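Local atomic coordinates of spindle assembly abnormal protein 6 (Caenorhabditis elegans, PDB entry 4G79), a protein that serves as the central scaffold of the centriole, its homodimers assembling into the structure that sets ninefold symmetry and allows centrosome duplication. Residues A[64-72]-A[133-141]. Sequence-based numbering, arbitrary orientation. Where two conformers were deposited one is given.
Sequences EFLFSETLN and IFSIKLHAV
The ring of Phe67 turns an edge to Ala140, with CD1 of Phe67 3.6 Å from the backbone N of Ala140, while its opposite rim, at CE2, lies over one face of the Phe65 ring. At the edge of the His139 ring, close to the ring plane, lie the backbone O of Ser68 and the carboxylate of Glu69. Phe67 and His139 belong to an antiparallel strand pair in the globular N-terminal domain of SAS-6, a fold of the XRCC4 N-terminal clan, and the pair illustrates how two strands can part company after a short shared register. Ser68 and His139 form the hydrogen-bonded pair: Ser68 N reaches His139 O at 2.8 Å, and His139 N returns to Ser68 O. Val141 N adds a third bond, to Leu66 O.

The N-to-C directions of the two short strand segments lie 124° apart, well short of antiparallel, and beyond Ser68 the ladder gives way to side chains and water. Leu138 sets CB against CB of Phe67 (3.6 Å) and CD2 against CB of Glu69, on a flank where Ile57 and Phe120 of the neighbouring strands also touch it. Further along, the tips of Leu71 and Ile136 meet, CG of Leu71 lying 3.8 Å from CD1 of Ile136. At the other end Val141 packs on Leu66, and its CG2 approaches OG of Ser68, itself hydrogen-bonded to NZ of Lys54.

Glu69 joins the strands where they diverge. A bend at chi2 (59°) brings its carboxylate alongside His139, the carboxylate and imidazole planes 75° apart, and OE2 of Glu69 accepts a hydrogen bond from Thr70 N through its anti lone pair. OE1 of Glu69 takes a weak bond from NE2 of His139 (3.3 Å) and a shorter one from a water, 2.6 Å away, that also donates to Lys137 O.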
ATOM      1  N   GLU A  64      26.883  -4.022  16.442  1.00 50.81           N
ATOM      2  CA  GLU A  64      26.215  -5.216  15.917  1.00 51.63           C
ATOM      3  C   GLU A  64      25.080  -4.857  14.957  1.00 51.99           C
ATOM      4  O   GLU A  64      24.557  -5.748  14.297  1.00 52.82           O
ATOM      5  CB  GLU A  64      25.675  -6.088  17.063  1.00 55.21           C
ATOM      6  CG  GLU A  64      26.770  -6.783  17.857  1.00 67.13           C
ATOM      7  CD  GLU A  64      26.275  -7.584  19.044  1.00 91.67           C
ATOM      8  OE1 GLU A  64      25.407  -7.078  19.795  1.00 81.36           O
ATOM      9  OE2 GLU A  64      26.790  -8.708  19.244  1.00 91.46           O
ATOM     10  N   PHE A  65      24.689  -3.574  14.899  1.00 44.30           N
ATOM     11  CA  PHE A  65      23.642  -3.051  14.039  1.00 41.51           C
ATOM     12  C   PHE A  65      24.258  -2.785  12.670  1.00 44.18           C
ATOM     13  O   PHE A  65      24.694  -1.680  12.378  1.00 43.52           O
ATOM     14  CB  PHE A  65      23.012  -1.790  14.655  1.00 42.24           C
ATOM     15  CG  PHE A  65      21.717  -1.374  14.015  1.00 42.45           C
ATOM     16  CD1 PHE A  65      21.709  -0.663  12.814  1.00 43.10           C
ATOM     17  CD2 PHE A  65      20.499  -1.739  14.575  1.00 45.57           C
ATOM     18  CE1 PHE A  65      20.509  -0.289  12.215  1.00 43.30           C
ATOM     19  CE2 PHE A  65      19.296  -1.371  13.965  1.00 47.27           C
ATOM     20  CZ  PHE A  65      19.313  -0.634  12.802  1.00 42.45           C
ATOM     21  N   LEU A  66      24.406  -3.837  11.884  1.00 41.07           N
ATOM     22  CA  LEU A  66      25.025  -3.782  10.566  1.00 41.59           C
ATOM     23  C   LEU A  66      24.290  -4.790   9.696  1.00 41.39           C
ATOM     24  O   LEU A  66      24.387  -5.996   9.942  1.00 41.79           O
ATOM     25  CB  LEU A  66      26.547  -4.085  10.697  1.00 44.87           C
ATOM     26  CG  LEU A  66      27.419  -3.804   9.481  1.00 53.38           C
ATOM     27  CD1 LEU A  66      27.110  -2.439   8.837  1.00 52.75           C
ATOM     28  CD2 LEU A  66      28.892  -3.952   9.828  1.00 60.54           C
ATOM     29  N   PHE A  67      23.457  -4.296   8.767  1.00 35.40           N
ATOM     30  CA  PHE A  67      22.624  -5.189   7.964  1.00 33.87           C
ATOM     31  C   PHE A  67      22.669  -4.848   6.501  1.00 33.94           C
ATOM     32  O   PHE A  67      22.770  -3.670   6.152  1.00 32.50           O
ATOM     33  CB  PHE A  67      21.163  -5.141   8.444  1.00 33.97           C
ATOM     34  CG  PHE A  67      20.989  -5.414   9.921  1.00 35.27           C
ATOM     35  CD1 PHE A  67      20.835  -6.708  10.388  1.00 39.04           C
ATOM     36  CD2 PHE A  67      20.962  -4.371  10.841  1.00 36.65           C
ATOM     37  CE1 PHE A  67      20.712  -6.962  11.757  1.00 40.91           C
ATOM     38  CE2 PHE A  67      20.829  -4.627  12.210  1.00 40.54           C
ATOM     39  CZ  PHE A  67      20.724  -5.922  12.660  1.00 39.51           C
ATOM     40  N   SER A  68      22.556  -5.873   5.635  1.00 31.11           N
ATOM     41  CA  SER A  68      22.534  -5.599   4.205  1.00 31.07           C
ATOM     42  C   SER A  68      21.753  -6.647   3.437  1.00 35.14           C
ATOM     43  O   SER A  68      21.484  -7.744   3.927  1.00 34.03           O
ATOM     44  CB  SER A  68      23.952  -5.503   3.641  1.00 35.27           C
ATOM     45  OG  SER A  68      24.608  -6.758   3.573  1.00 40.95           O
ATOM     46  N   GLU A  69      21.408  -6.295   2.214  1.00 33.31           N
ATOM     47  CA  GLU A  69      20.784  -7.209   1.273  1.00 32.58           C
ATOM     48  C   GLU A  69      21.092  -6.719  -0.119  1.00 36.37           C
ATOM     49  O   GLU A  69      21.226  -5.507  -0.363  1.00 33.58           O
ATOM     50  CB  GLU A  69      19.260  -7.366   1.489  1.00 33.62           C
ATOM     51  CG  GLU A  69      18.547  -8.321   0.522  1.00 39.19           C
ATOM     52  CD  GLU A  69      19.042  -9.757   0.512  1.00 54.50           C
ATOM     53  OE1 GLU A  69      18.234 -10.661   0.822  1.00 62.84           O
ATOM     54  OE2 GLU A  69      20.233  -9.986   0.195  1.00 50.34           O
ATOM     55  N   THR A  70      21.225  -7.673  -1.021  1.00 36.44           N
ATOM     56  CA  THR A  70      21.505  -7.371  -2.413  0.50 37.27           C
ATOM     57  C   THR A  70      20.237  -7.732  -3.214  1.00 41.69           C
ATOM     58  O   THR A  70      19.569  -8.718  -2.901  1.00 42.52           O
ATOM     59  CB  THR A  70      22.831  -8.074  -2.819  0.50 50.59           C
ATOM     60  OG1 THR A  70      23.420  -7.463  -3.962  0.50 50.83           O
ATOM     61  CG2 THR A  70      22.709  -9.581  -2.977  0.50 53.84           C
ATOM     62  N   LEU A  71      19.900  -6.917  -4.206  1.00 38.73           N
ATOM     63  CA  LEU A  71      18.733  -7.120  -5.059  1.00 40.13           C
ATOM     64  C   LEU A  71      19.153  -7.222  -6.489  1.00 40.92           C
ATOM     65  O   LEU A  71      19.639  -6.230  -7.021  1.00 40.61           O
ATOM     66  CB  LEU A  71      17.803  -5.911  -4.936  1.00 39.88           C
ATOM     67  CG  LEU A  71      16.535  -5.974  -4.100  1.00 47.12           C
ATOM     68  CD1 LEU A  71      15.705  -4.708  -4.360  1.00 47.25           C
ATOM     69  CD2 LEU A  71      15.648  -7.132  -4.498  1.00 51.01           C
ATOM     70  N   ASN A  72      18.887  -8.336  -7.139  1.00 37.90           N
ATOM     71  CA  ASN A  72      19.147  -8.461  -8.584  1.00 36.94           C
ATOM     72  C   ASN A  72      17.814  -8.216  -9.330  1.00 39.58           C
ATOM     73  O   ASN A  72      16.798  -7.947  -8.684  1.00 38.66           O
ATOM     74  CB  ASN A  72      19.813  -9.813  -8.929  1.00 36.60           C
ATOM     75  CG  ASN A  72      18.998 -11.046  -8.616  1.00 55.08           C
ATOM     76  OD1 ASN A  72      17.791 -11.001  -8.359  1.00 45.69           O
ATOM     77  ND2 ASN A  72      19.626 -12.197  -8.699  1.00 54.19           N
ATOM     78  N   ILE A 133       5.817   2.002   0.822  1.00 26.52           N
ATOM     79  CA  ILE A 133       6.366   1.907  -0.528  1.00 26.54           C
ATOM     80  C   ILE A 133       6.856   0.472  -0.721  1.00 31.72           C
ATOM     81  O   ILE A 133       6.395  -0.235  -1.634  1.00 31.54           O
ATOM     82  CB  ILE A 133       7.466   2.976  -0.756  1.00 29.72           C
ATOM     83  CG1 ILE A 133       6.877   4.401  -0.502  1.00 31.63           C
ATOM     84  CG2 ILE A 133       8.022   2.857  -2.196  1.00 30.66           C
ATOM     85  CD1 ILE A 133       7.906   5.550  -0.591  1.00 36.59           C
ATOM     86  N   PHE A 134       7.754   0.019   0.163  1.00 28.04           N
ATOM     87  CA  PHE A 134       8.238  -1.359   0.104  1.00 28.25           C
ATOM     88  C   PHE A 134       8.872  -1.686   1.425  1.00 32.79           C
ATOM     89  O   PHE A 134       9.065  -0.809   2.253  1.00 31.99           O
ATOM     90  CB  PHE A 134       9.247  -1.562  -1.083  1.00 30.34           C
ATOM     91  CG  PHE A 134      10.633  -0.972  -0.896  1.00 31.30           C
ATOM     92  CD1 PHE A 134      10.882   0.365  -1.178  1.00 32.26           C
ATOM     93  CD2 PHE A 134      11.692  -1.763  -0.452  1.00 35.41           C
ATOM     94  CE1 PHE A 134      12.149   0.916  -0.972  1.00 33.04           C
ATOM     95  CE2 PHE A 134      12.970  -1.218  -0.261  1.00 37.48           C
ATOM     96  CZ  PHE A 134      13.191   0.118  -0.521  1.00 34.42           C
ATOM     97  N   SER A 135       9.173  -2.950   1.623  1.00 31.97           N
ATOM     98  CA  SER A 135       9.929  -3.432   2.759  1.00 33.21           C
ATOM     99  C   SER A 135      10.900  -4.472   2.223  1.00 36.84           C
ATOM    100  O   SER A 135      10.600  -5.152   1.243  1.00 35.86           O
ATOM    101  CB  SER A 135       9.029  -3.986   3.867  1.00 39.09           C
ATOM    102  OG  SER A 135       8.371  -5.181   3.494  1.00 50.80           O
ATOM    103  N   ILE A 136      12.058  -4.580   2.844  1.00 32.25           N
ATOM    104  CA  ILE A 136      13.066  -5.553   2.446  1.00 33.03           C
ATOM    105  C   ILE A 136      13.717  -6.096   3.700  1.00 36.43           C
ATOM    106  O   ILE A 136      13.953  -5.345   4.637  1.00 33.67           O
ATOM    107  CB  ILE A 136      14.086  -4.897   1.453  1.00 36.31           C
ATOM    108  CG1 ILE A 136      15.048  -5.942   0.835  1.00 39.77           C
ATOM    109  CG2 ILE A 136      14.816  -3.670   2.043  1.00 32.04           C
ATOM    110  CD1 ILE A 136      15.840  -5.486  -0.407  1.00 47.23           C
ATOM    111  N   LYS A 137      13.970  -7.404   3.728  1.00 34.93           N
ATOM    112  CA  LYS A 137      14.660  -8.047   4.834  1.00 35.03           C
ATOM    113  C   LYS A 137      16.175  -7.863   4.650  1.00 38.24           C
ATOM    114  O   LYS A 137      16.731  -8.263   3.624  1.00 36.16           O
ATOM    115  CB  LYS A 137      14.279  -9.536   4.888  1.00 37.80           C
ATOM    116  CG  LYS A 137      14.822 -10.286   6.101  1.00 49.03           C
ATOM    117  CD  LYS A 137      14.303 -11.706   6.139  1.00 62.87           C
ATOM    118  CE  LYS A 137      14.828 -12.480   7.324  1.00 77.34           C
ATOM    119  NZ  LYS A 137      14.142 -13.793   7.471  1.00 92.12           N
ATOM    120  N   LEU A 138      16.833  -7.229   5.641  1.00 34.90           N
ATOM    121  CA  LEU A 138      18.288  -7.017   5.605  1.00 33.82           C
ATOM    122  C   LEU A 138      18.913  -7.989   6.569  1.00 39.21           C
ATOM    123  O   LEU A 138      18.435  -8.139   7.685  1.00 39.86           O
ATOM    124  CB  LEU A 138      18.676  -5.557   5.917  1.00 32.09           C
ATOM    125  CG  LEU A 138      17.934  -4.464   5.105  1.00 33.74           C
ATOM    126  CD1 LEU A 138      18.456  -3.080   5.476  1.00 33.59           C
ATOM    127  CD2 LEU A 138      18.151  -4.634   3.591  1.00 33.36           C
ATOM    128  N   HIS A 139      19.958  -8.663   6.142  1.00 38.72           N
ATOM    129  CA  HIS A 139      20.614  -9.686   6.960  1.00 41.81           C
ATOM    130  C   HIS A 139      21.841  -9.138   7.679  1.00 42.73           C
ATOM    131  O   HIS A 139      22.532  -8.270   7.137  1.00 38.57           O
ATOM    132  CB  HIS A 139      21.019 -10.872   6.059  1.00 45.89           C
ATOM    133  CG  HIS A 139      19.855 -11.447   5.319  1.00 50.87           C
ATOM    134  ND1 HIS A 139      19.009 -12.367   5.914  1.00 55.24           N
ATOM    135  CD2 HIS A 139      19.393 -11.166   4.075  1.00 53.14           C
ATOM    136  CE1 HIS A 139      18.081 -12.639   5.006  1.00 55.19           C
ATOM    137  NE2 HIS A 139      18.279 -11.951   3.878  1.00 53.94           N
ATOM    138  N   ALA A 140      22.135  -9.678   8.881  1.00 41.54           N
ATOM    139  CA  ALA A 140      23.301  -9.261   9.668  1.00 43.13           C
ATOM    140  C   ALA A 140      24.592  -9.534   8.893  1.00 48.44           C
ATOM    141  O   ALA A 140      24.728 -10.587   8.262  1.00 49.43           O
ATOM    142  CB  ALA A 140      23.320  -9.978  11.009  1.00 46.07           C
ATOM    143  N   VAL A 141      25.496  -8.543   8.883  1.00 44.11           N
ATOM    144  CA  VAL A 141      26.767  -8.576   8.152  1.00 51.16           C
ATOM    145  C   VAL A 141      27.830  -9.297   8.987  1.00 85.96           C
ATOM    146  O   VAL A 141      27.783  -9.243  10.210  1.00 68.60           O
ATOM    147  CB  VAL A 141      27.207  -7.143   7.745  1.00 53.04           C
ATOM    148  CG1 VAL A 141      28.629  -7.116   7.168  1.00 54.56           C
ATOM    149  CG2 VAL A 141      26.213  -6.528   6.755  1.00 50.18           C
TER
HETATM  150  O   HOH W   1      26.153  -7.702  12.227  1.00 67.70           O
HETATM  151  O   HOH W   2      24.287  -9.733   4.664  1.00 62.43           O
HETATM  152  O   HOH W   3      15.957 -10.021   1.813  1.00 51.56           O